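Local coordinates for protein TetR family Transcriptional regulator (Streptococcus agalactiae 2603V/R, PDB 3KKC) that probably binds DNA to control transcription, as a TetR-family regulator built of helices that carries a nickel ion in the crystal, at residues 78-81 against 82-86; 87-90 against 91-95; 120-123 against 124-128; 144-147 against 148-152. All coordinates share one frame; numbering follows the deposited sequence.

Interaction 1: 78-81 against 82-86; sequences VTFE and EYLVH. With NI (nickel (II) ion), chain E.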
loop_
_atom_site.group_PDB
_atom_site.type_symbol
_atom_site.label_atom_id
_atom_site.label_comp_id
_atom_site.label_asym_id
_atom_site.label_seq_id
_atom_site.Cartn_x
_atom_site.Cartn_y
_atom_site.Cartn_z
ATOM N N VAL A 78 6.189 28.766 -10.742
ATOM C CA VAL A 78 5.694 28.885 -9.383
ATOM C C VAL A 78 6.765 28.401 -8.403
ATOM O O VAL A 78 7.815 27.898 -8.810
ATOM C CB VAL A 78 4.396 28.074 -9.190
ATOM C CG1 VAL A 78 3.254 28.686 -10.005
ATOM C CG2 VAL A 78 4.617 26.598 -9.556
ATOM N N THR A 79 6.513 28.576 -7.111
ATOM C CA THR A 79 7.413 28.036 -6.104
ATOM C C THR A 79 7.170 26.547 -6.023
ATOM O O THR A 79 6.113 26.057 -6.434
ATOM C CB THR A 79 7.149 28.643 -4.720
ATOM O OG1 THR A 79 5.978 28.045 -4.146
ATOM C CG2 THR A 79 6.948 30.147 -4.835
ATOM N N PHE A 80 8.145 25.827 -5.484
ATOM C CA PHE A 80 7.989 24.398 -5.287
ATOM C C PHE A 80 6.650 24.042 -4.654
ATOM O O PHE A 80 5.966 23.152 -5.144
ATOM C CB PHE A 80 9.131 23.820 -4.449
ATOM C CG PHE A 80 9.010 22.332 -4.203
ATOM C CD1 PHE A 80 9.040 21.436 -5.261
ATOM C CD2 PHE A 80 8.846 21.834 -2.919
ATOM C CE1 PHE A 80 8.917 20.074 -5.040
ATOM C CE2 PHE A 80 8.726 20.469 -2.690
ATOM C CZ PHE A 80 8.762 19.586 -3.748
ATOM N N GLU A 81 6.276 24.724 -3.574
ATOM C CA GLU A 81 5.063 24.365 -2.823
ATOM C C GLU A 81 3.747 24.876 -3.414
ATOM O O GLU A 81 2.685 24.343 -3.080
ATOM C CB GLU A 81 5.169 24.764 -1.348
ATOM C CG GLU A 81 5.683 26.177 -1.119
ATOM C CD GLU A 81 7.075 26.184 -0.512
ATOM O OE1 GLU A 81 7.980 26.849 -1.072
ATOM O OE2 GLU A 81 7.255 25.511 0.527
ATOM N N GLU A 82 3.801 25.897 -4.274
ATOM C CA GLU A 82 2.638 26.232 -5.099
ATOM C C GLU A 82 2.327 25.029 -6.009
ATOM O O GLU A 82 1.175 24.627 -6.186
ATOM C CB GLU A 82 2.892 27.488 -5.938
ATOM C CG GLU A 82 2.849 28.797 -5.153
ATOM C CD GLU A 82 3.001 30.051 -6.027
ATOM O OE1 GLU A 82 3.002 31.175 -5.471
ATOM O OE2 GLU A 82 3.115 29.920 -7.264
ATOM N N TYR A 83 3.389 24.475 -6.575
ATOM C CA TYR A 83 3.354 23.286 -7.410
ATOM C C TYR A 83 2.750 22.064 -6.675
ATOM O O TYR A 83 1.891 21.348 -7.202
ATOM C CB TYR A 83 4.796 23.032 -7.824
ATOM C CG TYR A 83 5.084 21.932 -8.812
ATOM C CD1 TYR A 83 5.163 22.198 -10.172
ATOM C CD2 TYR A 83 5.357 20.629 -8.373
ATOM C CE1 TYR A 83 5.474 21.191 -11.069
ATOM C CE2 TYR A 83 5.682 19.613 -9.262
ATOM C CZ TYR A 83 5.731 19.893 -10.610
ATOM O OH TYR A 83 6.043 18.884 -11.499
ATOM N N LEU A 84 3.202 21.838 -5.451
ATOM C CA LEU A 84 2.615 20.818 -4.594
ATOM C C LEU A 84 1.141 21.128 -4.367
ATOM O O LEU A 84 0.305 20.259 -4.492
ATOM C CB LEU A 84 3.356 20.741 -3.239
ATOM C CG LEU A 84 4.631 19.892 -3.165
ATOM C CD1 LEU A 84 5.570 20.255 -4.283
ATOM C CD2 LEU A 84 5.340 20.030 -1.817
ATOM N N VAL A 85 0.823 22.363 -4.003
ATOM C CA VAL A 85 -0.566 22.716 -3.733
ATOM C C VAL A 85 -1.499 22.439 -4.930
ATOM O O VAL A 85 -2.599 21.916 -4.746
ATOM C CB VAL A 85 -0.711 24.187 -3.283
ATOM C CG1 VAL A 85 -2.100 24.682 -3.589
ATOM C CG2 VAL A 85 -0.412 24.320 -1.806
ATOM N N HIS A 86 -1.058 22.783 -6.144
ATOM C CA HIS A 86 -1.866 22.574 -7.356
ATOM C C HIS A 86 -2.145 21.080 -7.561
ATOM O O HIS A 86 -3.264 20.686 -7.908
ATOM C CB HIS A 86 -1.158 23.168 -8.575
ATOM C CG HIS A 86 -1.748 22.762 -9.898
ATOM N ND1 HIS A 86 -1.075 21.960 -10.801
ATOM C CD2 HIS A 86 -2.934 23.062 -10.480
ATOM C CE1 HIS A 86 -1.821 21.782 -11.876
ATOM N NE2 HIS A 86 -2.956 22.435 -11.702
HETATM NI NI NI E . -4.977 22.408 -12.717
#
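Glu-81 O takes the backbone N-H of Val-85 at 2.9 Å, the shortest hydrogen bond between 78-81 and 82-86. Tyr-83 N to Thr-79 O and Leu-84 N to Phe-80 O repeat the pattern in this first turn. The N-H of Glu-82 is capped by a side chain. Thr-79 OG1 sits 3.1 Å from Glu-82 N, and the N-H points at it at 160°. With chi1 at 77°, OG1 lies between the backbone N and the carbonyl carbon of Thr-79, turned toward the opening turn. The hydroxyl thus gives an acceptor to an N-H of the first helical turn.

Phe-80 and Leu-84 meet one turn apart. The methyl CD1 of Leu-84 lies over one face of the Phe-80 ring, 3.4 Å from its centroid and 16° off the normal. This is a CH-pi contact. Val-78 CG2 packs on Tyr-83 CB at 4.0 Å, while Tyr-83 OH reaches Phe-72 O with a hydrogen bond.

At the far end, His-86 NE2 binds the nickel ion at 2.3 Å, together with His-70 and His-90. The whole is a threonine N-cap opening helix 80-93, followed by the first histidine this helix gives to the metal site.

Interaction 2: 87-90 against 91-95; sequences ILKH and FEQNQ. With NI (nickel (II) ion), chain E.
His-90 and Gln-95 stack where a Schellman motif ends helix 80-93. The imidazole ring and the side-chain amide are nearly parallel, with planes 19° apart. Gln-95 CD lies 3.7 Å above one face of the ring, displaced toward its rim. The two side chains otherwise run at about a right angle. The Gln-95 chain bends at chi2, -116°, and this lays its amide over the ring. Its aliphatic part is close too: Gln-95 CB is 3.3 Å from His-90 ND1. The stack covers one face of a metal ligand. His-90 NE2 binds the nickel ion at 2.1 Å, and His-86 and His-70 bind the same ion. A bound imidazole, probably from the crystallisation liquor, lies beside the His-90 side chain.

Ile-87 and Phe-91 are arranged differently. They lie side by side and point the same way, with Ile-87 CG2 4.1 Å from Phe-91 CE2. Both side chains also pack on Leu-71 of helix 57-71. On another side of the helix, Leu-88 faces Phe-148 and Trp-155 of helix 137-157.

The backbone closes the helix. Asn-94 has positive phi, 64°, and is the C-prime residue. Its side chain is held by Thr-100, through a hydrogen bond between ND2 and OG1. Asn-94 N bonds back to Phe-91 O. The wider bond of the motif runs from Gln-95 N to His-90 O, 3.0 Å long, with the donor in the carbonyl plane.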
loop_
_atom_site.group_PDB
_atom_site.type_symbol
_atom_site.label_atom_id
_atom_site.label_comp_id
_atom_site.label_asym_id
_atom_site.label_seq_id
_atom_site.Cartn_x
_atom_site.Cartn_y
_atom_site.Cartn_z
ATOM N N ILE A 87 -1.118 20.260 -7.342
ATOM C CA ILE A 87 -1.283 18.819 -7.411
ATOM C C ILE A 87 -2.350 18.372 -6.420
ATOM O O ILE A 87 -3.334 17.745 -6.800
ATOM C CB ILE A 87 0.035 18.085 -7.131
ATOM C CG1 ILE A 87 1.125 18.622 -8.058
ATOM C CG2 ILE A 87 -0.145 16.604 -7.306
ATOM C CD1 ILE A 87 2.314 17.743 -8.168
ATOM N N LEU A 88 -2.165 18.711 -5.152
ATOM C CA LEU A 88 -3.151 18.379 -4.136
ATOM C C LEU A 88 -4.525 18.963 -4.480
ATOM O O LEU A 88 -5.548 18.386 -4.120
ATOM C CB LEU A 88 -2.695 18.862 -2.751
ATOM C CG LEU A 88 -1.825 17.972 -1.860
ATOM C CD1 LEU A 88 -1.255 16.755 -2.602
ATOM C CD2 LEU A 88 -0.699 18.795 -1.205
ATOM N N LYS A 89 -4.553 20.112 -5.161
ATOM C CA LYS A 89 -5.825 20.762 -5.485
ATOM C C LYS A 89 -6.668 19.813 -6.331
ATOM O O LYS A 89 -7.848 19.605 -6.063
ATOM C CB LYS A 89 -5.595 22.078 -6.219
ATOM C CG LYS A 89 -6.799 23.020 -6.217
ATOM C CD LYS A 89 -6.392 24.491 -6.485
ATOM C CE LYS A 89 -5.869 24.699 -7.909
ATOM N NZ LYS A 89 -5.058 25.953 -8.111
ATOM N N HIS A 90 -6.040 19.218 -7.343
ATOM C CA HIS A 90 -6.712 18.263 -8.214
ATOM C C HIS A 90 -7.246 17.041 -7.505
ATOM O O HIS A 90 -8.298 16.520 -7.856
ATOM C CB HIS A 90 -5.795 17.844 -9.347
ATOM C CG HIS A 90 -5.767 18.828 -10.464
ATOM N ND1 HIS A 90 -6.246 18.538 -11.722
ATOM C CD2 HIS A 90 -5.368 20.119 -10.498
ATOM C CE1 HIS A 90 -6.112 19.599 -12.495
ATOM N NE2 HIS A 90 -5.594 20.575 -11.773
ATOM N N PHE A 91 -6.530 16.578 -6.497
ATOM C CA PHE A 91 -6.974 15.386 -5.813
ATOM C C PHE A 91 -8.241 15.650 -4.997
ATOM O O PHE A 91 -9.142 14.802 -4.967
ATOM C CB PHE A 91 -5.828 14.716 -5.017
ATOM C CG PHE A 91 -4.917 13.850 -5.881
ATOM C CD1 PHE A 91 -5.240 12.524 -6.149
ATOM C CD2 PHE A 91 -3.755 14.369 -6.443
ATOM C CE1 PHE A 91 -4.421 11.723 -6.959
ATOM C CE2 PHE A 91 -2.917 13.574 -7.238
ATOM C CZ PHE A 91 -3.259 12.247 -7.505
ATOM N N GLU A 92 -8.349 16.830 -4.393
ATOM C CA GLU A 92 -9.446 17.082 -3.450
ATOM C C GLU A 92 -10.819 17.257 -4.118
ATOM O O GLU A 92 -11.858 17.055 -3.468
ATOM C CB GLU A 92 -9.129 18.238 -2.474
ATOM C CG GLU A 92 -9.188 19.641 -3.078
ATOM C CD GLU A 92 -9.248 20.761 -2.031
ATOM O OE1 GLU A 92 -9.683 20.503 -0.885
ATOM O OE2 GLU A 92 -8.867 21.906 -2.367
ATOM N N GLN A 93 -10.814 17.619 -5.407
ATOM C CA GLN A 93 -12.041 17.701 -6.206
ATOM C C GLN A 93 -12.209 16.442 -7.044
ATOM O O GLN A 93 -13.259 16.240 -7.675
ATOM C CB GLN A 93 -12.028 18.904 -7.170
ATOM C CG GLN A 93 -10.987 19.964 -6.920
ATOM C CD GLN A 93 -11.402 20.905 -5.815
ATOM O OE1 GLN A 93 -12.541 20.848 -5.337
ATOM N NE2 GLN A 93 -10.481 21.778 -5.392
ATOM N N ASN A 94 -11.167 15.613 -7.068
ATOM C CA ASN A 94 -11.184 14.400 -7.857
ATOM C C ASN A 94 -11.280 14.787 -9.334
ATOM O O ASN A 94 -12.073 14.224 -10.109
ATOM C CB ASN A 94 -12.354 13.513 -7.437
ATOM C CG ASN A 94 -12.149 12.042 -7.818
ATOM O OD1 ASN A 94 -11.041 11.618 -8.179
ATOM N ND2 ASN A 94 -13.225 11.261 -7.736
ATOM N N GLN A 95 -10.484 15.790 -9.703
ATOM C CA GLN A 95 -10.367 16.210 -11.094
ATOM C C GLN A 95 -10.080 15.018 -12.004
ATOM O O GLN A 95 -8.948 14.493 -12.032
ATOM C CB GLN A 95 -9.270 17.250 -11.253
ATOM C CG GLN A 95 -9.357 18.370 -10.236
ATOM C CD GLN A 95 -9.634 19.718 -10.877
ATOM O OE1 GLN A 95 -10.082 19.781 -12.023
ATOM N NE2 GLN A 95 -9.367 20.803 -10.141
HETATM NI NI NI E . -4.977 22.408 -12.717
#

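Interaction 3: 120-123 against 124-128; sequences DVYP and RLREE
Val-121 O accepts the backbone N-H of Leu-125 at 3.0 Å. The Val-121 side chain turns away from 124-128 and packs on Tyr-83 of helix 80-93, while Leu-125 reaches Leu-144 of helix 137-157.

Tyr-122 carries the main side-chain contact. Its ring and the Arg-126 side chain lie alongside and point the same way. Arg-126 CB sits 4.0 Å above one ring face, toward the rim, and CG comes within 3.5 Å of Tyr-122 CZ. CG of Tyr-122 is anti to the backbone N, chi1 175°, which brings the ring beside Arg-126. The aliphatic stem does the touching, with Arg-126 CG also 3.2 Å from Tyr-122 OH. The guanidinium plane is turned 58° from the ring. The charged end goes elsewhere: Arg-126 NE forms a salt bridge with Glu-137. Tyr-122 O also takes Arg-126 N at 2.8 Å.

Pro-123 has no N-H to give to the turn before, and the helix kinks there. Its O still accepts Glu-127 N at 3.2 Å. Just beyond, Arg-124 NH1 and Glu-128 OE1 form a salt bridge of charges alone, the oxygen lying well out of the guanidinium plane.

This is a proline-kinked stretch of helix 107-129, packed against helices 80-93 and 137-157 in the all-helical C-terminal domain of a TetR regulator.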
loop_
_atom_site.group_PDB
_atom_site.type_symbol
_atom_site.label_atom_id
_atom_site.label_comp_id
_atom_site.label_asym_id
_atom_site.label_seq_id
_atom_site.Cartn_x
_atom_site.Cartn_y
_atom_site.Cartn_z
ATOM N N ASP A 120 9.651 14.673 -10.783
ATOM C CA ASP A 120 9.290 16.081 -10.721
ATOM C C ASP A 120 9.019 16.572 -9.310
ATOM O O ASP A 120 9.040 17.770 -9.055
ATOM C CB ASP A 120 8.111 16.370 -11.664
ATOM C CG ASP A 120 8.498 16.246 -13.155
ATOM O OD1 ASP A 120 9.585 16.730 -13.559
ATOM O OD2 ASP A 120 7.710 15.665 -13.933
ATOM N N VAL A 121 8.796 15.658 -8.378
ATOM C CA VAL A 121 8.602 16.068 -6.994
ATOM C C VAL A 121 9.790 15.738 -6.065
ATOM O O VAL A 121 10.204 16.561 -5.239
ATOM C CB VAL A 121 7.299 15.506 -6.443
ATOM C CG1 VAL A 121 7.252 15.591 -4.900
ATOM C CG2 VAL A 121 6.121 16.246 -7.097
ATOM N N TYR A 122 10.351 14.548 -6.209
ATOM C CA TYR A 122 11.397 14.121 -5.294
ATOM C C TYR A 122 12.663 14.983 -5.313
ATOM O O TYR A 122 13.131 15.410 -4.260
ATOM C CB TYR A 122 11.779 12.668 -5.524
ATOM C CG TYR A 122 12.935 12.284 -4.663
ATOM C CD1 TYR A 122 12.796 12.225 -3.281
ATOM C CD2 TYR A 122 14.175 12.014 -5.218
ATOM C CE1 TYR A 122 13.862 11.896 -2.472
ATOM C CE2 TYR A 122 15.250 11.669 -4.418
ATOM C CZ TYR A 122 15.087 11.615 -3.045
ATOM O OH TYR A 122 16.155 11.276 -2.245
ATOM N N PRO A 123 13.241 15.211 -6.506
ATOM C CA PRO A 123 14.499 15.962 -6.552
ATOM C C PRO A 123 14.430 17.310 -5.837
ATOM O O PRO A 123 15.344 17.640 -5.089
ATOM C CB PRO A 123 14.746 16.130 -8.055
ATOM C CG PRO A 123 14.105 14.926 -8.660
ATOM C CD PRO A 123 12.850 14.721 -7.840
ATOM N N ARG A 124 13.364 18.072 -6.040
ATOM C CA ARG A 124 13.220 19.312 -5.292
ATOM C C ARG A 124 12.980 19.064 -3.800
ATOM O O ARG A 124 13.566 19.720 -2.955
ATOM C CB ARG A 124 12.154 20.228 -5.909
ATOM C CG ARG A 124 12.750 21.260 -6.868
ATOM C CD ARG A 124 11.707 22.068 -7.630
ATOM N NE ARG A 124 11.200 23.230 -6.885
ATOM C CZ ARG A 124 11.929 24.286 -6.506
ATOM N NH1 ARG A 124 13.234 24.343 -6.769
ATOM N NH2 ARG A 124 11.351 25.283 -5.842
ATOM N N LEU A 125 12.132 18.103 -3.480
ATOM C CA LEU A 125 11.825 17.778 -2.091
ATOM C C LEU A 125 13.106 17.481 -1.323
ATOM O O LEU A 125 13.252 17.841 -0.153
ATOM C CB LEU A 125 10.911 16.551 -2.038
ATOM C CG LEU A 125 10.375 16.240 -0.645
ATOM C CD1 LEU A 125 9.727 17.498 -0.055
ATOM C CD2 LEU A 125 9.402 15.074 -0.682
ATOM N N ARG A 126 14.028 16.808 -2.002
ATOM C CA ARG A 126 15.283 16.376 -1.405
ATOM C C ARG A 126 16.146 17.590 -1.089
ATOM O O ARG A 126 16.488 17.842 0.059
ATOM C CB ARG A 126 16.046 15.482 -2.391
ATOM C CG ARG A 126 16.820 14.356 -1.760
ATOM C CD ARG A 126 17.424 14.768 -0.471
ATOM N NE ARG A 126 18.828 14.380 -0.379
ATOM C CZ ARG A 126 19.739 15.048 0.325
ATOM N NH1 ARG A 126 19.402 16.147 0.996
ATOM N NH2 ARG A 126 20.993 14.620 0.357
ATOM N N GLU A 127 16.491 18.327 -2.140
ATOM C CA GLU A 127 17.477 19.383 -2.077
ATOM C C GLU A 127 16.998 20.502 -1.163
ATOM O O GLU A 127 17.796 21.215 -0.566
ATOM C CB GLU A 127 17.762 19.888 -3.501
ATOM C CG GLU A 127 18.106 21.371 -3.634
ATOM C CD GLU A 127 17.795 21.928 -5.027
ATOM O OE1 GLU A 127 18.746 22.338 -5.737
ATOM O OE2 GLU A 127 16.600 21.959 -5.416
ATOM N N GLU A 128 15.687 20.614 -1.008
ATOM C CA GLU A 128 15.108 21.806 -0.432
ATOM C C GLU A 128 14.580 21.605 0.983
ATOM O O GLU A 128 14.445 22.570 1.728
ATOM C CB GLU A 128 13.986 22.296 -1.334
ATOM C CG GLU A 128 13.840 23.774 -1.395
ATOM C CD GLU A 128 13.138 24.211 -2.661
ATOM O OE1 GLU A 128 13.719 24.005 -3.759
ATOM O OE2 GLU A 128 12.012 24.753 -2.548
#

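Interaction 4: 144-147 against 148-152; sequences LLSS and FIETL
Two donors of Thr-151 grip Ser-147 O. The backbone N is 2.9 Å away and the hydroxyl OG1 is 3.0 Å away. They arrive from opposite faces of the carbonyl plane, N standing 40° out of it. OG1 is anti to the carbonyl carbon of its own residue, chi1 -72°, and this turns it back to the preceding turn.

The other backbone bonds are those of a regular alpha-helix. Phe-148 N binds Leu-144 O, Ile-149 N binds Leu-145 O at 3.1 Å, and Glu-150 N binds Ser-146 O at 3.0 Å. Leu-144 O also has a hydrogen bond with Tyr-171 OH of helix 164-175. Ser-147 OG has weak hydrogen bonds with Phe-143 O and Tyr-171 OH.

The larger side chains pack on other helices. Phe-148 touches Leu-117 and Ile-149 touches Arg-114, both on helix 107-129. Within the turn, Ile-149 CG1 lies 3.3 Å from Leu-145 O.

Contacts with the second subunit involve the small and polar residues. Ser-146 packs on Glu-150 of the second subunit, Ser-147 on its Phe-143, and Thr-151 on its Phe-139. Glu-150 OE2 has a salt bridge to Lys-153 of its own chain.

The chemistry implies that Thr-151, buried beside the subunit interface, gives its hydroxyl proton to Ser-147 O within its own helix, so that donor needs no acceptor from the second subunit.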
loop_
_atom_site.group_PDB
_atom_site.type_symbol
_atom_site.label_atom_id
_atom_site.label_comp_id
_atom_site.label_asym_id
_atom_site.label_seq_id
_atom_site.Cartn_x
_atom_site.Cartn_y
_atom_site.Cartn_z
ATOM N N LEU A 144 10.479 9.232 1.725
ATOM C CA LEU A 144 9.900 10.520 1.370
ATOM C C LEU A 144 8.745 10.328 0.375
ATOM O O LEU A 144 7.629 10.820 0.590
ATOM C CB LEU A 144 10.982 11.413 0.758
ATOM C CG LEU A 144 11.547 12.640 1.468
ATOM C CD1 LEU A 144 11.037 12.767 2.874
ATOM C CD2 LEU A 144 13.048 12.585 1.430
ATOM N N LEU A 145 9.033 9.608 -0.709
ATOM C CA LEU A 145 8.062 9.346 -1.758
ATOM C C LEU A 145 6.894 8.574 -1.200
ATOM O O LEU A 145 5.745 8.924 -1.435
ATOM C CB LEU A 145 8.700 8.556 -2.896
ATOM C CG LEU A 145 8.845 9.329 -4.202
ATOM C CD1 LEU A 145 8.787 10.803 -3.952
ATOM C CD2 LEU A 145 10.147 8.966 -4.894
ATOM N N SER A 146 7.191 7.530 -0.440
ATOM C CA SER A 146 6.137 6.684 0.084
ATOM C C SER A 146 5.293 7.386 1.149
ATOM O O SER A 146 4.084 7.150 1.244
ATOM C CB SER A 146 6.708 5.378 0.634
ATOM O OG SER A 146 6.034 5.039 1.831
ATOM N N SER A 147 5.912 8.236 1.962
ATOM C CA SER A 147 5.132 8.945 2.970
ATOM C C SER A 147 4.307 10.082 2.323
ATOM O O SER A 147 3.271 10.508 2.843
ATOM C CB SER A 147 6.040 9.507 4.053
ATOM O OG SER A 147 6.625 10.715 3.595
ATOM N N PHE A 148 4.770 10.582 1.184
ATOM C CA PHE A 148 3.957 11.544 0.464
ATOM C C PHE A 148 2.694 10.851 -0.062
ATOM O O PHE A 148 1.578 11.287 0.253
ATOM C CB PHE A 148 4.740 12.233 -0.655
ATOM C CG PHE A 148 3.913 13.191 -1.463
ATOM C CD1 PHE A 148 3.725 14.488 -1.035
ATOM C CD2 PHE A 148 3.321 12.788 -2.652
ATOM C CE1 PHE A 148 2.976 15.361 -1.774
ATOM C CE2 PHE A 148 2.578 13.656 -3.393
ATOM C CZ PHE A 148 2.401 14.938 -2.956
ATOM N N ILE A 149 2.873 9.767 -0.822
ATOM C CA ILE A 149 1.737 9.011 -1.354
ATOM C C ILE A 149 0.774 8.584 -0.261
ATOM O O ILE A 149 -0.442 8.727 -0.408
ATOM C CB ILE A 149 2.146 7.765 -2.163
ATOM C CG1 ILE A 149 3.125 8.137 -3.275
ATOM C CG2 ILE A 149 0.933 7.158 -2.822
ATOM C CD1 ILE A 149 3.604 6.964 -4.057
ATOM N N GLU A 150 1.307 8.089 0.847
ATOM C CA GLU A 150 0.450 7.642 1.941
ATOM C C GLU A 150 -0.239 8.780 2.703
ATOM O O GLU A 150 -1.410 8.667 3.062
ATOM C CB GLU A 150 1.208 6.717 2.894
ATOM C CG GLU A 150 0.544 5.361 3.072
ATOM C CD GLU A 150 0.566 4.528 1.802
ATOM O OE1 GLU A 150 1.638 4.422 1.160
ATOM O OE2 GLU A 150 -0.491 3.974 1.446
ATOM N N THR A 151 0.453 9.883 2.955
ATOM C CA THR A 151 -0.250 11.009 3.564
ATOM C C THR A 151 -1.473 11.309 2.703
ATOM O O THR A 151 -2.602 11.368 3.204
ATOM C CB THR A 151 0.633 12.266 3.698
ATOM O OG1 THR A 151 1.595 12.058 4.731
ATOM C CG2 THR A 151 -0.214 13.511 4.047
ATOM N N LEU A 152 -1.222 11.456 1.400
ATOM C CA LEU A 152 -2.227 11.769 0.382
ATOM C C LEU A 152 -3.442 10.819 0.385
ATOM O O LEU A 152 -4.576 11.275 0.531
ATOM C CB LEU A 152 -1.544 11.794 -0.982
ATOM C CG LEU A 152 -2.458 11.832 -2.188
ATOM C CD1 LEU A 152 -3.506 12.883 -1.969
ATOM C CD2 LEU A 152 -1.657 12.129 -3.435
#

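In the fold
All four contacts lie in the C-terminal region and follow one another along the chain. Interactions 1 and 2 adjoin on helix 80-93, with centres about 13 Å apart, one at its start and the other at its end. Both supply a histidine to the same nickel ion. Interaction 3, on helix 107-129, is centred about 12 Å from interaction 1 and touches it through Phe-80 and Arg-124. Interaction 4, on helix 137-157, is centred about 13 Å from interaction 3 and meets it where Leu-125 packs on Leu-144. Leu-88 and Phe-148 join interactions 2 and 4. The three helices thus form one packed bundle, with the metal held between helix 80-93 and His-70 of helix 57-71, and the second subunit at helix 137-157.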